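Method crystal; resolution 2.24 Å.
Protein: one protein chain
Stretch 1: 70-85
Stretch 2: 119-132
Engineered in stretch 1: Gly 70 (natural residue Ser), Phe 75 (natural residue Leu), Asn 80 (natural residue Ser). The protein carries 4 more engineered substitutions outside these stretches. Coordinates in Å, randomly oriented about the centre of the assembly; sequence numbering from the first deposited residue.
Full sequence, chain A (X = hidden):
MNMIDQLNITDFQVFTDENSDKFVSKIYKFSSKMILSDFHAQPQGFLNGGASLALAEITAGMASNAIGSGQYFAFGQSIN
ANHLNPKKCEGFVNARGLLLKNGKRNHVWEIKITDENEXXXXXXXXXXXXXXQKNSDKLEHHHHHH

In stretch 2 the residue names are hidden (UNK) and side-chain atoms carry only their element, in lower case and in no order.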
# COMPACT_ATOMS: atom_id res chain seq x y z
N GLY A 70 26.38 -7.24 -9.25
CA GLY A 70 27.20 -8.17 -8.48
C GLY A 70 27.25 -7.91 -6.99
O GLY A 70 27.42 -8.84 -6.20
N GLN A 71 27.12 -6.64 -6.60
CA GLN A 71 27.14 -6.25 -5.18
C GLN A 71 26.02 -6.94 -4.42
O GLN A 71 26.24 -7.48 -3.33
CB GLN A 71 27.02 -4.72 -5.03
CG GLN A 71 28.27 -3.94 -5.45
CD GLN A 71 28.12 -2.43 -5.29
OE1 GLN A 71 27.07 -1.86 -5.61
NE2 GLN A 71 29.17 -1.79 -4.82
N TYR A 72 24.82 -6.92 -5.01
CA TYR A 72 23.64 -7.53 -4.41
C TYR A 72 22.65 -8.03 -5.45
O TYR A 72 22.75 -7.68 -6.64
CB TYR A 72 22.95 -6.53 -3.45
CG TYR A 72 22.74 -5.15 -4.02
CD1 TYR A 72 21.69 -4.88 -4.90
CD2 TYR A 72 23.59 -4.09 -3.67
CE1 TYR A 72 21.50 -3.60 -5.42
CE2 TYR A 72 23.41 -2.82 -4.19
CZ TYR A 72 22.36 -2.58 -5.06
OH TYR A 72 22.17 -1.31 -5.58
N PHE A 73 21.70 -8.86 -5.01
CA PHE A 73 20.55 -9.24 -5.82
C PHE A 73 19.26 -8.77 -5.15
O PHE A 73 19.13 -8.80 -3.93
CB PHE A 73 20.51 -10.75 -6.08
CG PHE A 73 21.35 -11.18 -7.26
CD1 PHE A 73 20.77 -11.36 -8.51
CD2 PHE A 73 22.72 -11.40 -7.12
CE1 PHE A 73 21.54 -11.76 -9.61
CE2 PHE A 73 23.50 -11.80 -8.20
CZ PHE A 73 22.90 -11.98 -9.45
N ALA A 74 18.30 -8.34 -5.97
CA ALA A 74 17.08 -7.73 -5.49
C ALA A 74 15.90 -8.69 -5.50
O ALA A 74 15.70 -9.43 -6.47
CB ALA A 74 16.76 -6.49 -6.31
N PHE A 75 15.12 -8.66 -4.43
CA PHE A 75 13.97 -9.54 -4.25
C PHE A 75 12.77 -8.70 -3.85
O PHE A 75 12.85 -7.89 -2.93
CB PHE A 75 14.29 -10.58 -3.17
CG PHE A 75 13.21 -11.62 -2.97
CD1 PHE A 75 13.22 -12.80 -3.72
CD2 PHE A 75 12.22 -11.44 -2.01
CE1 PHE A 75 12.23 -13.78 -3.53
CE2 PHE A 75 11.22 -12.41 -1.81
CZ PHE A 75 11.23 -13.58 -2.57
N GLY A 76 11.65 -8.89 -4.55
CA GLY A 76 10.41 -8.18 -4.24
C GLY A 76 9.95 -8.43 -2.82
O GLY A 76 9.71 -9.56 -2.42
N GLN A 77 9.86 -7.35 -2.04
CA GLN A 77 9.42 -7.42 -0.65
C GLN A 77 8.00 -6.87 -0.50
O GLN A 77 7.18 -7.41 0.24
CB GLN A 77 10.40 -6.63 0.23
CG GLN A 77 9.98 -6.45 1.69
CD GLN A 77 11.06 -5.78 2.53
OE1 GLN A 77 12.18 -6.29 2.65
NE2 GLN A 77 10.72 -4.64 3.12
N SER A 78 7.72 -5.79 -1.23
CA SER A 78 6.47 -5.05 -1.11
C SER A 78 6.05 -4.46 -2.43
O SER A 78 6.89 -4.05 -3.23
CB SER A 78 6.62 -3.90 -0.11
OG SER A 78 5.84 -4.13 1.03
N ILE A 79 4.74 -4.39 -2.63
CA ILE A 79 4.18 -3.80 -3.83
C ILE A 79 2.80 -3.20 -3.52
O ILE A 79 1.95 -3.87 -2.93
CB ILE A 79 4.18 -4.81 -5.03
CG1 ILE A 79 3.94 -4.11 -6.38
CG2 ILE A 79 3.23 -5.99 -4.78
CD1 ILE A 79 2.48 -3.92 -6.75
N ASN A 80 2.62 -1.94 -3.89
CA ASN A 80 1.31 -1.29 -3.82
C ASN A 80 0.96 -0.70 -5.17
O ASN A 80 1.77 -0.00 -5.78
CB ASN A 80 1.30 -0.18 -2.77
CG ASN A 80 -0.09 0.38 -2.54
OD1 ASN A 80 -0.87 -0.19 -1.79
ND2 ASN A 80 -0.40 1.51 -3.17
N ALA A 81 -0.26 -0.97 -5.63
CA ALA A 81 -0.71 -0.45 -6.92
C ALA A 81 -2.10 0.16 -6.84
O ALA A 81 -2.97 -0.32 -6.12
CB ALA A 81 -0.69 -1.54 -7.97
N ASN A 82 -2.27 1.25 -7.58
CA ASN A 82 -3.57 1.85 -7.80
C ASN A 82 -3.81 1.86 -9.30
O ASN A 82 -3.01 2.43 -10.05
CB ASN A 82 -3.60 3.27 -7.23
CG ASN A 82 -3.59 3.29 -5.72
OD1 ASN A 82 -4.60 3.01 -5.07
ND2 ASN A 82 -2.44 3.62 -5.13
N HIS A 83 -4.88 1.20 -9.74
CA HIS A 83 -5.26 1.17 -11.14
C HIS A 83 -6.20 2.33 -11.41
O HIS A 83 -7.33 2.34 -10.93
CB HIS A 83 -5.95 -0.16 -11.50
CG HIS A 83 -5.10 -1.37 -11.25
ND1 HIS A 83 -3.86 -1.55 -11.82
CD2 HIS A 83 -5.33 -2.47 -10.49
CE1 HIS A 83 -3.35 -2.70 -11.42
NE2 HIS A 83 -4.22 -3.28 -10.61
N LEU A 84 -5.70 3.31 -12.16
CA LEU A 84 -6.41 4.58 -12.36
C LEU A 84 -7.35 4.59 -13.56
O LEU A 84 -8.49 5.04 -13.46
CB LEU A 84 -5.41 5.74 -12.50
CG LEU A 84 -4.54 6.20 -11.31
CD1 LEU A 84 -5.08 5.74 -9.96
CD2 LEU A 84 -3.13 5.75 -11.50
N ASN A 85 -6.85 4.10 -14.70
CA ASN A 85 -7.58 4.16 -15.96
C ASN A 85 -7.53 2.81 -16.68
O ASN A 85 -6.51 2.13 -16.65
CB ASN A 85 -7.00 5.25 -16.86
CG ASN A 85 -7.23 6.65 -16.32
OD1 ASN A 85 -6.29 7.33 -15.90
ND2 ASN A 85 -8.49 7.08 -16.33
N UNK A 119 -1.20 8.58 -21.08
CA UNK A 119 -2.24 8.54 -20.05
C UNK A 119 -1.85 7.55 -18.94
O UNK A 119 -1.48 6.41 -19.23
o UNK A 119 -3.92 9.01 -21.75
c UNK A 119 -4.72 8.26 -19.60
c UNK A 119 -3.61 8.15 -20.65
N UNK A 120 -1.91 8.00 -17.69
CA UNK A 120 -1.56 7.16 -16.55
C UNK A 120 -2.59 6.05 -16.35
O UNK A 120 -3.77 6.32 -16.14
c UNK A 120 -0.79 8.33 -12.84
c UNK A 120 0.65 6.89 -14.28
c UNK A 120 -0.77 7.36 -14.02
c UNK A 120 -1.40 8.00 -15.27
N UNK A 121 -2.12 4.81 -16.43
CA UNK A 121 -2.98 3.64 -16.33
C UNK A 121 -2.92 3.11 -14.90
O UNK A 121 -3.96 2.89 -14.28
c UNK A 121 -2.73 3.06 -18.80
c UNK A 121 -2.57 2.55 -17.36
c UNK A 121 -4.13 3.56 -19.18
c UNK A 121 -3.35 1.25 -17.15
N UNK A 122 -1.71 2.93 -14.38
CA UNK A 122 -1.50 2.45 -13.02
C UNK A 122 -0.28 3.11 -12.38
O UNK A 122 0.74 3.30 -13.03
c UNK A 122 -1.32 0.92 -13.00
o UNK A 122 -2.44 0.28 -13.59
N UNK A 123 -0.42 3.49 -11.11
CA UNK A 123 0.68 4.00 -10.31
C UNK A 123 1.06 2.90 -9.32
O UNK A 123 0.20 2.34 -8.64
c UNK A 123 0.25 5.26 -9.57
c UNK A 123 2.17 6.84 -9.03
c UNK A 123 1.23 5.76 -8.51
o UNK A 123 2.10 7.25 -10.19
n UNK A 123 3.04 7.32 -8.15
N UNK A 124 2.35 2.58 -9.27
CA UNK A 124 2.82 1.42 -8.51
C UNK A 124 4.11 1.76 -7.77
O UNK A 124 5.02 2.39 -8.33
c UNK A 124 1.82 -1.41 -11.04
c UNK A 124 3.59 -1.01 -8.64
c UNK A 124 3.05 0.19 -9.44
c UNK A 124 1.76 -0.15 -10.20
N UNK A 125 4.17 1.37 -6.50
CA UNK A 125 5.39 1.47 -5.71
C UNK A 125 5.89 0.07 -5.38
O UNK A 125 5.11 -0.79 -4.94
c UNK A 125 5.17 2.28 -4.41
o UNK A 125 4.75 3.61 -4.75
c UNK A 125 6.46 2.38 -3.60
N UNK A 126 7.17 -0.16 -5.62
CA UNK A 126 7.79 -1.45 -5.32
C UNK A 126 8.95 -1.26 -4.35
O UNK A 126 9.84 -0.43 -4.58
c UNK A 126 7.21 -2.39 -7.62
c UNK A 126 9.01 -3.46 -6.26
c UNK A 126 8.33 -2.15 -6.61
N UNK A 127 8.93 -2.03 -3.27
CA UNK A 127 10.07 -2.11 -2.36
C UNK A 127 10.80 -3.43 -2.62
O UNK A 127 10.20 -4.50 -2.54
c UNK A 127 10.86 -2.05 0.04
c UNK A 127 9.65 -2.03 -0.87
c UNK A 127 8.80 -0.79 -0.61
N UNK A 128 12.09 -3.34 -2.95
CA UNK A 128 12.93 -4.51 -3.13
C UNK A 128 13.83 -4.72 -1.91
O UNK A 128 14.34 -3.76 -1.32
o UNK A 128 12.00 -5.16 -5.76
n UNK A 128 13.56 -3.87 -6.74
c UNK A 128 13.04 -4.49 -5.69
c UNK A 128 13.82 -4.35 -4.38
N UNK A 129 14.03 -5.98 -1.53
CA UNK A 129 15.04 -6.33 -0.54
C UNK A 129 16.35 -6.58 -1.26
O UNK A 129 16.38 -7.20 -2.33
c UNK A 129 14.63 -7.56 0.27
N UNK A 130 17.44 -6.07 -0.68
CA UNK A 130 18.77 -6.19 -1.28
C UNK A 130 19.57 -7.28 -0.58
O UNK A 130 19.89 -7.17 0.61
c UNK A 130 18.11 -3.83 -3.12
c UNK A 130 19.73 -2.42 -1.80
c UNK A 130 19.50 -4.85 -1.20
c UNK A 130 19.42 -3.82 -2.34
N UNK A 131 19.90 -8.34 -1.32
CA UNK A 131 20.61 -9.50 -0.76
C UNK A 131 22.09 -9.52 -1.17
O UNK A 131 22.38 -9.45 -2.37
c UNK A 131 19.93 -10.84 -1.18
c UNK A 131 20.72 -12.04 -0.68
c UNK A 131 18.50 -10.90 -0.66
N UNK A 132 23.01 -9.61 -0.19
CA UNK A 132 24.46 -9.76 -0.39
C UNK A 132 24.83 -10.57 -1.64
O UNK A 132 24.26 -11.64 -1.88
c UNK A 132 24.90 -10.52 0.87
c UNK A 132 23.86 -10.21 1.91
c UNK A 132 22.69 -9.52 1.25

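Position 119 carries one carbon bearing an oxygen and a second carbon, and the methyl lies near Asn 85 at the margin of the contact: Thr 119. At 120 four carbons fork at the second; one tip comes 3.7 Å from CD2 of Leu 84. This is Leu 120, its CD2 making that contact.

Position 121 has four carbons forked at the first, one arm two carbons long, which is Ile 121. The CA-to-CB bond points away overall, yet the side chain still touches stretch 1, with CD1 of Ile 121 4.1 Å from CB of Asn 85; the backbone adds hydrogen bonds: O of Ile 121 accepts from N of Leu 84 at 2.8 Å and from N of Asn 85 at 3.2 Å, where the first strand has just ended.

At 122 a single carbon ends in an oxygen 2.9 Å from ND1 of His 83, near the plane of that ring and at its edge. The residue is Ser 122, and its OG hydrogen-bonds the imidazole, whose NE2 is satisfied elsewhere in the structure.

Position 123 shows three carbons, the third holding one oxygen and one nitrogen: Gln 123. Its CB packs 3.9 Å from CD2 of Leu 84 while the end leads away, its amide nitrogen bonded elsewhere in the structure. At 124 the four carbons again fork at the first with one longer arm. The short arm lies 3.6 Å from CD1 of Ile 79 and the longer arm's first carbon 3.6 Å from CB of Ala 81, so Ile 124 fills the space beside a small and a large partner.

Position 125, one carbon with an oxygen and a carbon, is Thr 125; it pairs with the engineered Asn 80 through two backbone hydrogen bonds, N of Asn 80 to O of Thr 125 and N of Thr 125 to O of Asn 80, each 2.9 Å. At 126 one carbon carries two more, one of them 3.9 Å from CG1 of Ile 79: Val 126. Position 127 has the same fork, but its CB sits 3.6 Å from CB of Ser 78, giving Val 127. Here the register slips by one, a beta bulge: O of Val 127 takes N of Gln 77 at 2.9 Å and N of Ser 78 at 3.1 Å.

At 128 two carbons end in an oxygen and a nitrogen, the oxygen 3.7 Å from CA of Gly 76: Asn 128. Position 129 has one carbon, 3.6 Å from OE1 of Gln 77: Ala 129. At 130 four carbons fork at the second, and the fork lies over one face of the Tyr 72 ring. In Leu 130, CG stands 3.8 Å from the ring centroid, a CH-pi contact.

Position 131, a carbon with two more, is Val 131, exchanging 2.8 Å backbone bonds with Phe 73, N to O each way. Three carbons closing onto the backbone nitrogen make 132 Pro 132, which offers no amide hydrogen.

The rule is an antiparallel backbone ladder, interrupted by one bulge. Ile 79, Ala 81, Ile 124 and Val 126 form an apolar patch on one face, while His 83 and Ser 122 add a polar pair on that same face.

Stretch 2 119-132: TLISQITVVNALVP
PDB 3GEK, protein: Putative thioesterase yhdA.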